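PDB 5A07: probable mannosyltransferase KTR4 from Saccharomyces cerevisiae, which is probably a glycosyltransferase of the GT-A fold, with guanosine-5'-diphosphate and a manganese ion bound in the present model. Local coordinates for residues B[228-233]-B[352-357]; B[254-259]-B[315-320]; B[335-340]-B[358-363]. One frame throughout, in Å; residues are numbered along the deposited sequence.

Contact 1: residues B[228-233]-B[352-357]. With MN (manganese (II) ion), chain G; GDP (guanosine-5'-diphosphate), chain F.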
loop_
_atom_site.group_PDB
_atom_site.type_symbol
_atom_site.label_atom_id
_atom_site.label_comp_id
_atom_site.label_asym_id
_atom_site.label_seq_id
_atom_site.Cartn_x
_atom_site.Cartn_y
_atom_site.Cartn_z
ATOM N N VAL B 228 -1.361 -8.041 8.971
ATOM C CA VAL B 228 -0.746 -8.772 7.876
ATOM C C VAL B 228 0.431 -7.936 7.422
ATOM O O VAL B 228 0.383 -6.688 7.450
ATOM C CB VAL B 228 -1.656 -9.097 6.665
ATOM C CG1 VAL B 228 -2.890 -9.979 7.039
ATOM C CG2 VAL B 228 -2.096 -7.876 6.000
ATOM N N TRP B 229 1.493 -8.628 7.025
ATOM C CA TRP B 229 2.546 -8.075 6.234
ATOM C C TRP B 229 2.341 -8.709 4.857
ATOM O O TRP B 229 2.647 -9.897 4.671
ATOM C CB TRP B 229 3.878 -8.468 6.887
ATOM C CG TRP B 229 5.118 -7.932 6.240
ATOM C CD1 TRP B 229 5.347 -7.768 4.902
ATOM C CD2 TRP B 229 6.323 -7.557 6.913
ATOM N NE1 TRP B 229 6.641 -7.248 4.691
ATOM C CE2 TRP B 229 7.251 -7.111 5.915
ATOM C CE3 TRP B 229 6.715 -7.554 8.252
ATOM C CZ2 TRP B 229 8.531 -6.673 6.245
ATOM C CZ3 TRP B 229 7.942 -7.051 8.587
ATOM C CH2 TRP B 229 8.848 -6.607 7.573
ATOM N N ARG B 230 1.937 -7.930 3.874
ATOM C CA ARG B 230 1.849 -8.367 2.495
ATOM C C ARG B 230 3.209 -8.496 1.817
ATOM O O ARG B 230 3.963 -7.525 1.760
ATOM C CB ARG B 230 0.972 -7.433 1.695
ATOM C CG ARG B 230 0.830 -7.780 0.214
ATOM C CD ARG B 230 -0.261 -6.894 -0.298
ATOM N NE ARG B 230 -0.309 -6.852 -1.725
ATOM C CZ ARG B 230 -1.185 -6.132 -2.387
ATOM N NH1 ARG B 230 -2.118 -5.435 -1.757
ATOM N NH2 ARG B 230 -1.156 -6.126 -3.691
ATOM N N LEU B 231 3.453 -9.680 1.236
ATOM C CA LEU B 231 4.662 -10.022 0.515
ATOM C C LEU B 231 4.308 -10.462 -0.905
ATOM O O LEU B 231 3.370 -11.245 -1.112
ATOM C CB LEU B 231 5.342 -11.181 1.219
ATOM C CG LEU B 231 6.700 -11.531 0.671
ATOM C CD1 LEU B 231 7.726 -10.431 0.924
ATOM C CD2 LEU B 231 7.139 -12.812 1.358
ATOM N N GLU B 232 5.003 -9.915 -1.901
ATOM C CA GLU B 232 4.786 -10.295 -3.295
ATOM C C GLU B 232 6.044 -10.974 -3.851
ATOM O O GLU B 232 7.129 -10.859 -3.275
ATOM C CB GLU B 232 4.500 -9.084 -4.177
ATOM C CG GLU B 232 3.160 -8.457 -3.876
ATOM C CD GLU B 232 2.522 -7.701 -5.026
ATOM O OE1 GLU B 232 3.170 -7.443 -6.074
ATOM O OE2 GLU B 232 1.423 -7.172 -4.766
ATOM N N PRO B 233 5.866 -11.728 -4.917
ATOM C CA PRO B 233 7.034 -12.367 -5.513
ATOM C C PRO B 233 8.058 -11.360 -6.037
ATOM O O PRO B 233 7.691 -10.268 -6.465
ATOM C CB PRO B 233 6.447 -13.152 -6.699
ATOM C CG PRO B 233 5.043 -13.354 -6.340
ATOM C CD PRO B 233 4.650 -12.098 -5.617
ATOM N N TRP B 352 -9.608 -0.452 -11.583
ATOM C CA TRP B 352 -9.280 0.120 -10.309
ATOM C C TRP B 352 -8.342 -0.828 -9.524
ATOM O O TRP B 352 -8.718 -1.965 -9.240
ATOM C CB TRP B 352 -10.540 0.334 -9.488
ATOM C CG TRP B 352 -11.500 1.370 -9.987
ATOM C CD1 TRP B 352 -11.297 2.252 -10.973
ATOM C CD2 TRP B 352 -12.841 1.587 -9.512
ATOM N NE1 TRP B 352 -12.398 3.046 -11.120
ATOM C CE2 TRP B 352 -13.366 2.638 -10.244
ATOM C CE3 TRP B 352 -13.637 0.990 -8.533
ATOM C CZ2 TRP B 352 -14.664 3.127 -10.045
ATOM C CZ3 TRP B 352 -14.953 1.469 -8.347
ATOM C CH2 TRP B 352 -15.432 2.527 -9.097
ATOM N N GLY B 353 -7.149 -0.352 -9.159
ATOM C CA GLY B 353 -6.202 -1.107 -8.341
ATOM C C GLY B 353 -6.530 -1.106 -6.867
ATOM O O GLY B 353 -7.186 -0.184 -6.344
ATOM N N ASP B 354 -6.077 -2.137 -6.179
ATOM C CA ASP B 354 -6.209 -2.171 -4.727
ATOM C C ASP B 354 -5.483 -0.978 -4.042
ATOM O O ASP B 354 -5.910 -0.515 -3.008
ATOM C CB ASP B 354 -5.801 -3.477 -4.123
ATOM C CG ASP B 354 -4.324 -3.825 -4.368
ATOM O OD1 ASP B 354 -3.967 -4.273 -5.453
ATOM O OD2 ASP B 354 -3.552 -3.645 -3.424
ATOM N N ALA B 355 -4.391 -0.527 -4.641
ATOM C CA ALA B 355 -3.575 0.543 -4.067
ATOM C C ALA B 355 -4.335 1.900 -3.955
ATOM O O ALA B 355 -4.500 2.403 -2.848
ATOM C CB ALA B 355 -2.283 0.662 -4.812
ATOM N N PRO B 356 -4.916 2.415 -5.043
ATOM C CA PRO B 356 -5.715 3.648 -4.852
ATOM C C PRO B 356 -6.927 3.500 -3.979
ATOM O O PRO B 356 -7.284 4.400 -3.228
ATOM C CB PRO B 356 -6.053 4.097 -6.303
ATOM C CG PRO B 356 -5.879 2.836 -7.138
ATOM C CD PRO B 356 -4.789 2.047 -6.464
ATOM N N VAL B 357 -7.598 2.362 -4.067
ATOM C CA VAL B 357 -8.750 2.098 -3.240
ATOM C C VAL B 357 -8.424 2.047 -1.782
ATOM O O VAL B 357 -9.084 2.690 -0.941
ATOM C CB VAL B 357 -9.443 0.791 -3.693
ATOM C CG1 VAL B 357 -10.514 0.314 -2.702
ATOM C CG2 VAL B 357 -10.015 0.976 -5.094
HETATM MN MN MN G . 4.021 -7.495 -8.074
HETATM P PB GDP F . 1.694 -5.932 -10.002
HETATM O O1B GDP F . 2.386 -5.920 -11.313
HETATM O O2B GDP F . 0.574 -5.084 -9.809
HETATM O O3B GDP F . 2.648 -5.996 -8.871
HETATM O O3A GDP F . 0.892 -7.338 -10.119
HETATM P PA GDP F . 1.274 -8.819 -9.697
HETATM O O1A GDP F . 1.139 -9.790 -10.788
HETATM O O2A GDP F . 2.506 -8.973 -8.905
HETATM O "O5'" GDP F . 0.058 -9.142 -8.744
HETATM C "C5'" GDP F . -0.142 -8.752 -7.380
HETATM C "C4'" GDP F . -0.117 -9.922 -6.411
HETATM O "O4'" GDP F . -1.234 -10.763 -6.725
HETATM C "C3'" GDP F . 1.132 -10.784 -6.481
HETATM O "O3'" GDP F . 1.373 -11.356 -5.172
HETATM C "C2'" GDP F . 0.738 -11.858 -7.509
HETATM O "O2'" GDP F . 1.423 -13.083 -7.291
HETATM C "C1'" GDP F . -0.703 -12.023 -7.178
HETATM N N9 GDP F . -1.552 -12.402 -8.333
HETATM C C8 GDP F . -1.806 -11.707 -9.472
HETATM N N7 GDP F . -2.716 -12.420 -10.251
HETATM C C5 GDP F . -3.030 -13.556 -9.556
HETATM C C6 GDP F . -3.923 -14.704 -9.807
HETATM O O6 GDP F . -4.556 -14.645 -10.910
HETATM N N1 GDP F . -3.965 -15.676 -8.886
HETATM C C2 GDP F . -3.190 -15.649 -7.737
HETATM N N2 GDP F . -3.275 -16.653 -6.870
HETATM N N3 GDP F . -2.344 -14.610 -7.462
HETATM C C4 GDP F . -2.286 -13.553 -8.293
HETATM O O HOH W 1 5.483 -9.340 -7.650
HETATM O O HOH W 2 5.029 -7.593 -10.219
#

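Contact 2: residues B[254-259]-B[315-320]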
loop_
_atom_site.group_PDB
_atom_site.type_symbol
_atom_site.label_atom_id
_atom_site.label_comp_id
_atom_site.label_asym_id
_atom_site.label_seq_id
_atom_site.Cartn_x
_atom_site.Cartn_y
_atom_site.Cartn_z
ATOM N N LYS B 254 -0.443 2.525 15.175
ATOM C CA LYS B 254 -0.413 2.638 13.765
ATOM C C LYS B 254 -1.269 1.581 13.126
ATOM O O LYS B 254 -1.168 0.400 13.446
ATOM C CB LYS B 254 1.024 2.529 13.241
ATOM C CG LYS B 254 1.990 3.428 13.968
ATOM C CD LYS B 254 1.644 4.887 13.849
ATOM C CE LYS B 254 2.740 5.705 14.559
ATOM N NZ LYS B 254 2.256 7.091 14.501
ATOM N N ILE B 255 -2.088 2.013 12.193
ATOM C CA ILE B 255 -2.949 1.077 11.485
ATOM C C ILE B 255 -2.426 0.657 10.122
ATOM O O ILE B 255 -3.001 -0.196 9.482
ATOM C CB ILE B 255 -4.357 1.659 11.292
ATOM C CG1 ILE B 255 -4.353 2.891 10.428
ATOM C CG2 ILE B 255 -5.003 1.871 12.695
ATOM C CD1 ILE B 255 -5.730 3.337 9.890
ATOM N N TYR B 256 -1.360 1.322 9.652
ATOM C CA TYR B 256 -0.910 1.055 8.300
ATOM C C TYR B 256 0.555 1.464 8.195
ATOM O O TYR B 256 0.962 2.495 8.746
ATOM C CB TYR B 256 -1.751 1.800 7.295
ATOM C CG TYR B 256 -1.538 1.330 5.850
ATOM C CD1 TYR B 256 -2.134 0.160 5.398
ATOM C CD2 TYR B 256 -0.766 2.024 4.979
ATOM C CE1 TYR B 256 -1.938 -0.286 4.108
ATOM C CE2 TYR B 256 -0.602 1.590 3.658
ATOM C CZ TYR B 256 -1.212 0.437 3.248
ATOM O OH TYR B 256 -1.052 -0.001 1.971
ATOM N N GLY B 257 1.320 0.637 7.510
ATOM C CA GLY B 257 2.708 0.900 7.212
ATOM C C GLY B 257 3.013 0.758 5.739
ATOM O O GLY B 257 2.557 -0.219 5.081
ATOM N N PHE B 258 3.789 1.717 5.209
ATOM C CA PHE B 258 4.160 1.726 3.829
ATOM C C PHE B 258 5.629 2.116 3.686
ATOM O O PHE B 258 6.246 2.656 4.608
ATOM C CB PHE B 258 3.254 2.671 3.017
ATOM C CG PHE B 258 3.543 4.152 3.214
ATOM C CD1 PHE B 258 3.017 4.835 4.267
ATOM C CD2 PHE B 258 4.354 4.837 2.341
ATOM C CE1 PHE B 258 3.289 6.191 4.455
ATOM C CE2 PHE B 258 4.646 6.184 2.528
ATOM C CZ PHE B 258 4.114 6.839 3.597
ATOM N N VAL B 259 6.157 1.835 2.515
ATOM C CA VAL B 259 7.505 2.260 2.122
ATOM C C VAL B 259 7.615 3.208 0.922
ATOM O O VAL B 259 8.598 4.026 0.853
ATOM C CB VAL B 259 8.516 1.094 1.924
ATOM C CG1 VAL B 259 8.810 0.365 3.207
ATOM C CG2 VAL B 259 8.044 0.108 0.874
ATOM N N CYS B 315 -2.257 10.054 -5.960
ATOM C CA CYS B 315 -1.252 9.513 -5.014
ATOM C C CYS B 315 -1.831 8.350 -4.214
ATOM O O CYS B 315 -2.997 8.346 -3.808
ATOM C CB CYS B 315 -0.758 10.598 -4.079
ATOM S SG CYS B 315 0.192 11.834 -4.984
ATOM N N HIS B 316 -0.994 7.304 -4.027
ATOM C CA HIS B 316 -1.374 6.146 -3.294
ATOM C C HIS B 316 -0.179 5.467 -2.638
ATOM O O HIS B 316 0.945 5.600 -3.112
ATOM C CB HIS B 316 -2.149 5.174 -4.215
ATOM C CG HIS B 316 -1.342 4.657 -5.365
ATOM N ND1 HIS B 316 -1.129 5.375 -6.534
ATOM C CD2 HIS B 316 -0.655 3.512 -5.502
ATOM C CE1 HIS B 316 -0.364 4.663 -7.339
ATOM N NE2 HIS B 316 -0.078 3.525 -6.746
ATOM N N PHE B 317 -0.439 4.737 -1.569
ATOM C CA PHE B 317 0.591 3.871 -0.979
ATOM C C PHE B 317 0.760 2.723 -1.966
ATOM O O PHE B 317 -0.220 2.191 -2.462
ATOM C CB PHE B 317 0.164 3.343 0.370
ATOM C CG PHE B 317 -0.311 4.434 1.290
ATOM C CD1 PHE B 317 0.595 5.388 1.733
ATOM C CD2 PHE B 317 -1.633 4.512 1.691
ATOM C CE1 PHE B 317 0.167 6.474 2.506
ATOM C CE2 PHE B 317 -2.050 5.546 2.481
ATOM C CZ PHE B 317 -1.152 6.519 2.885
ATOM N N TRP B 318 2.005 2.315 -2.187
ATOM C CA TRP B 318 2.265 1.264 -3.170
ATOM C C TRP B 318 2.201 -0.088 -2.525
ATOM O O TRP B 318 3.204 -0.605 -1.971
ATOM C CB TRP B 318 3.619 1.494 -3.798
ATOM C CG TRP B 318 3.724 0.867 -5.204
ATOM C CD1 TRP B 318 2.735 0.720 -6.111
ATOM C CD2 TRP B 318 4.907 0.380 -5.795
ATOM N NE1 TRP B 318 3.259 0.157 -7.293
ATOM C CE2 TRP B 318 4.589 -0.054 -7.102
ATOM C CE3 TRP B 318 6.205 0.217 -5.341
ATOM C CZ2 TRP B 318 5.524 -0.637 -7.921
ATOM C CZ3 TRP B 318 7.148 -0.311 -6.210
ATOM C CH2 TRP B 318 6.798 -0.705 -7.474
ATOM N N THR B 319 1.032 -0.662 -2.615
ATOM C CA THR B 319 0.619 -1.766 -1.741
ATOM C C THR B 319 1.311 -3.124 -1.960
ATOM O O THR B 319 1.045 -4.049 -1.220
ATOM C CB THR B 319 -0.911 -2.017 -1.859
ATOM O OG1 THR B 319 -1.224 -2.230 -3.231
ATOM C CG2 THR B 319 -1.678 -0.776 -1.290
ATOM N N ASN B 320 2.201 -3.285 -2.948
ATOM C CA ASN B 320 2.913 -4.553 -3.005
ATOM C C ASN B 320 3.612 -4.888 -1.703
ATOM O O ASN B 320 3.858 -6.041 -1.400
ATOM C CB ASN B 320 3.807 -4.671 -4.233
ATOM C CG ASN B 320 4.794 -3.522 -4.401
ATOM O OD1 ASN B 320 5.675 -3.333 -3.592
ATOM N ND2 ASN B 320 4.680 -2.825 -5.491
HETATM O O HOH W 3 4.614 0.730 0.296
#

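Contact 3: residues B[335-340]-B[358-363]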
loop_
_atom_site.group_PDB
_atom_site.type_symbol
_atom_site.label_atom_id
_atom_site.label_comp_id
_atom_site.label_asym_id
_atom_site.label_seq_id
_atom_site.Cartn_x
_atom_site.Cartn_y
_atom_site.Cartn_z
ATOM N N GLU B 335 -15.665 -1.165 5.064
ATOM C CA GLU B 335 -16.576 -2.177 4.460
ATOM C C GLU B 335 -17.715 -1.569 3.638
ATOM O O GLU B 335 -18.047 -2.037 2.532
ATOM C CB GLU B 335 -17.140 -3.054 5.542
ATOM C CG GLU B 335 -16.083 -3.838 6.331
ATOM C CD GLU B 335 -15.603 -5.074 5.587
ATOM O OE1 GLU B 335 -15.300 -4.981 4.362
ATOM O OE2 GLU B 335 -15.544 -6.149 6.246
ATOM N N LYS B 336 -18.260 -0.445 4.117
ATOM C CA LYS B 336 -19.316 0.249 3.363
ATOM C C LYS B 336 -18.786 0.844 2.097
ATOM O O LYS B 336 -19.440 0.819 1.000
ATOM C CB LYS B 336 -19.918 1.338 4.232
ATOM C CG LYS B 336 -20.628 0.786 5.446
ATOM C CD LYS B 336 -22.008 0.254 5.064
ATOM C CE LYS B 336 -22.823 0.076 6.357
ATOM N NZ LYS B 336 -23.908 -0.908 6.147
ATOM N N TYR B 337 -17.567 1.385 2.194
ATOM C CA TYR B 337 -16.977 1.928 0.991
ATOM C C TYR B 337 -16.771 0.817 -0.012
ATOM O O TYR B 337 -16.979 0.999 -1.226
ATOM C CB TYR B 337 -15.653 2.675 1.379
ATOM C CG TYR B 337 -14.856 3.248 0.280
ATOM C CD1 TYR B 337 -15.417 4.083 -0.649
ATOM C CD2 TYR B 337 -13.451 3.055 0.226
ATOM C CE1 TYR B 337 -14.643 4.664 -1.644
ATOM C CE2 TYR B 337 -12.678 3.598 -0.784
ATOM C CZ TYR B 337 -13.263 4.439 -1.686
ATOM O OH TYR B 337 -12.507 4.966 -2.677
ATOM N N MET B 338 -16.247 -0.323 0.460
ATOM C CA MET B 338 -16.013 -1.446 -0.485
ATOM C C MET B 338 -17.340 -1.880 -1.198
ATOM O O MET B 338 -17.374 -2.087 -2.421
ATOM C CB MET B 338 -15.400 -2.674 0.252
ATOM C CG MET B 338 -13.981 -2.488 0.786
ATOM S SD MET B 338 -12.837 -1.853 -0.461
ATOM C CE MET B 338 -12.819 -0.133 -0.011
ATOM N N GLN B 339 -18.385 -2.044 -0.423
ATOM C CA GLN B 339 -19.730 -2.318 -0.999
ATOM C C GLN B 339 -20.184 -1.315 -2.065
ATOM O O GLN B 339 -20.604 -1.696 -3.190
ATOM C CB GLN B 339 -20.784 -2.430 0.095
ATOM C CG GLN B 339 -22.087 -3.084 -0.425
ATOM C CD GLN B 339 -21.888 -4.250 -1.479
ATOM O OE1 GLN B 339 -21.260 -5.287 -1.187
ATOM N NE2 GLN B 339 -22.403 -4.048 -2.723
ATOM N N TYR B 340 -19.956 -0.045 -1.787
ATOM C CA TYR B 340 -20.268 1.007 -2.734
ATOM C C TYR B 340 -19.482 0.853 -4.016
ATOM O O TYR B 340 -20.028 0.910 -5.159
ATOM C CB TYR B 340 -19.993 2.391 -2.085
ATOM C CG TYR B 340 -20.564 3.564 -2.860
ATOM C CD1 TYR B 340 -21.853 4.043 -2.614
ATOM C CD2 TYR B 340 -19.808 4.197 -3.820
ATOM C CE1 TYR B 340 -22.346 5.126 -3.309
ATOM C CE2 TYR B 340 -20.316 5.266 -4.549
ATOM C CZ TYR B 340 -21.587 5.724 -4.278
ATOM O OH TYR B 340 -22.086 6.779 -4.981
ATOM N N ARG B 358 -7.421 1.249 -1.414
ATOM C CA ARG B 358 -6.972 1.217 -0.000
ATOM C C ARG B 358 -6.558 2.618 0.474
ATOM O O ARG B 358 -6.867 3.017 1.616
ATOM C CB ARG B 358 -5.752 0.252 0.128
ATOM C CG ARG B 358 -5.160 0.157 1.512
ATOM C CD ARG B 358 -5.597 -1.096 2.198
ATOM N NE ARG B 358 -4.957 -2.279 1.608
ATOM C CZ ARG B 358 -5.605 -3.274 1.007
ATOM N NH1 ARG B 358 -6.957 -3.271 0.932
ATOM N NH2 ARG B 358 -4.916 -4.301 0.539
ATOM N N SER B 359 -5.854 3.333 -0.396
ATOM C CA SER B 359 -5.238 4.633 -0.058
ATOM C C SER B 359 -6.317 5.727 0.133
ATOM O O SER B 359 -6.223 6.512 1.067
ATOM C CB SER B 359 -4.260 5.090 -1.141
ATOM O OG SER B 359 -3.189 4.171 -1.256
ATOM N N LEU B 360 -7.368 5.684 -0.674
ATOM C CA LEU B 360 -8.494 6.653 -0.490
ATOM C C LEU B 360 -9.204 6.449 0.815
ATOM O O LEU B 360 -9.471 7.384 1.565
ATOM C CB LEU B 360 -9.508 6.562 -1.664
ATOM C CG LEU B 360 -8.973 7.155 -2.915
ATOM C CD1 LEU B 360 -9.806 6.727 -4.126
ATOM C CD2 LEU B 360 -8.984 8.664 -2.863
ATOM N N ALA B 361 -9.435 5.181 1.152
ATOM C CA ALA B 361 -10.049 4.852 2.404
ATOM C C ALA B 361 -9.189 5.290 3.591
ATOM O O ALA B 361 -9.712 5.842 4.573
ATOM C CB ALA B 361 -10.341 3.391 2.514
ATOM N N LEU B 362 -7.900 4.972 3.539
ATOM C CA LEU B 362 -7.019 5.373 4.631
ATOM C C LEU B 362 -6.980 6.929 4.775
ATOM O O LEU B 362 -6.958 7.463 5.844
ATOM C CB LEU B 362 -5.621 4.814 4.372
ATOM C CG LEU B 362 -5.448 3.340 4.644
ATOM C CD1 LEU B 362 -4.145 2.895 3.955
ATOM C CD2 LEU B 362 -5.378 3.062 6.136
ATOM N N ALA B 363 -6.892 7.631 3.671
ATOM C CA ALA B 363 -6.724 9.075 3.724
ATOM C C ALA B 363 -8.032 9.782 4.200
ATOM O O ALA B 363 -7.974 10.816 4.867
ATOM C CB ALA B 363 -6.341 9.577 2.352
#

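Contact 1: residues B[228-233]-B[352-357]
R230 and D354 reach for each other from opposite directions and meet in a salt bridge, R230 NH1 standing 2.8 Å from D354 OD2. The backbones are far apart, 12.3 Å between the CA atoms of R230 and A355, so a long side chain has to span the gap. R230 does this by running extended all the way to NE, with CG opposite the backbone N (chi1 179°). The carboxylate oxygen lies at the edge of the guanidinium, close to its plane, and the N-H points at it fairly straight (163°). On the D354 side the approach is different: NH1 comes in from above the carboxylate plane. D354 OD2 also takes a hydrogen bond from T319 OG1, and R230 NH1 has a second acidic partner in E322, while Y212 makes a cation-pi contact with the guanidinium.

The other terminal nitrogen, R230 NH2, serves its own segment, donating to E232 OE2 at 3.0 Å, again near the guanidinium plane and meeting the oxygen nearly along its C-O axis. This bond should restrain the rotation of the carboxylate, and it leaves the other oxygen for the metal: E232 OE1 lies 2.2 Å from the manganese. GDP O3B, GDP O2A, two waters and H381 complete the coordination. One of those waters donates to P233 O at 2.7 Å, and the ring of P233 rests against the ribose, P233 CD being 3.4 Å from GDP O3'.

R230 is thus a second-shell residue, tying the metal ligand E232 to the first turn of helix 354-365. A carboxylate just beyond a central strand, holding manganese against the diphosphate of GDP, is characteristic of the metal-nucleotide site of GT-A glycosyltransferases.

Contact 2: residues B[254-259]-B[315-320]
F317 packs against two aromatic rings of strand 256-262, those of Y256 and F258. Its CD1 atom sits over one face of F258, toward the rim, with F317 CD1 3.5 Å from F258 CG; the two planes are inclined at 41°. The first torsion of F258 (chi1 75°) is what turns that ring face to F317 CD1. Y256 makes the second contact, Y256 CE2 approaching F317 CD2 to 3.7 Å, and here too the rings are oblique, 48° apart. Further along, the methyl of T319 lies against the phenol end, T319 CG2 being 3.4 Å from Y256 OH.

Between the backbones, a water accepts from V259 N and lies within hydrogen-bonding distance of W318 O.

Farther out, the phenol has a polar partner of its own, Y256 OH being hydrogen-bonded to E322. W295 stacks on F317, I371 touches all three rings, and L362 of helix 354-365 packs on Y256. The result is a buried aromatic cluster in the hydrophobic core, between the mixed central sheet of the GT-A fold and its flanking helices.

Contact 3: residues B[335-340]-B[358-363]
Two helical segments pass closest at Y337 and A361, whose CA atoms are 7.7 Å apart, a separation bridged chiefly by one aromatic side chain. Y337 points from helix 332-344 toward helix 354-365, its ring carried across by a first torsion that sets CG opposite the backbone N (chi1 177°).

Two neighbouring residues of the second helix receive it. A361 CB approaches the ring obliquely, at the CD2-CE2 bond: it is 3.9 Å from Y337 CD2 and 4.0 Å from Y337 CE2. L360 meets the far end of the tyrosine, with both L360 CB and L360 CD1 lying 3.5 Å from Y337 OH. The leucine has CG opposite its carbonyl carbon (chi1 -73°), and one methyl branch, CD1, is brought alongside the phenol oxygen. Apolar carbon therefore lines the ring and reaches as far as its hydroxyl, but the hydroxyl itself is satisfied by a hydrogen bond with T276 OG1 of helix 272-282.

Helix 272-282 adds to the packing: F279 meets the Y337 ring with its plane turned by about 45°, while L272 and W273, together with L296 of helix 293-297, touch L360. No hydrogen bond joins segments 335-340 and 358-363 directly; shape and apolar contact hold them together. R358, whose CB points away from helix 332-344, hydrogen-bonds through NH1 to Y334 OH, giving the two helices a polar link one turn before Y337.

All three touching residues are buried, though the centre of the contact lies about 13 Å from the centre of the chain. This is plain helix-helix packing in the helical layer flanking the central sheet of a GT-A fold, where helices 332-344, 354-365 and 272-282 come together around one tyrosine.

In the fold
Of the contact segments, the one on strand 227-230 comes first from the N terminus and opens contact 1; that loop closes only at helix 354-365, after 118 intervening residues. Contact 2 opens and closes within this span, joining strand 256-262 to segment 315-320. Contact 3 starts after contact 2 has closed, on helix 332-344, and ends beyond contact 1 on helix 354-365, so contacts 1 and 3 cross. Helix 354-365 is the shared element: its start is linked to the metal ligand E232 through R230, and its later turns face helix 332-344. Contact 2 meets it through the hydrogen bond between F317 N and S359 OG and the packing of L362 on F317, so helix 354-365 ties the central sheet and the nucleotide site to helix 332-344.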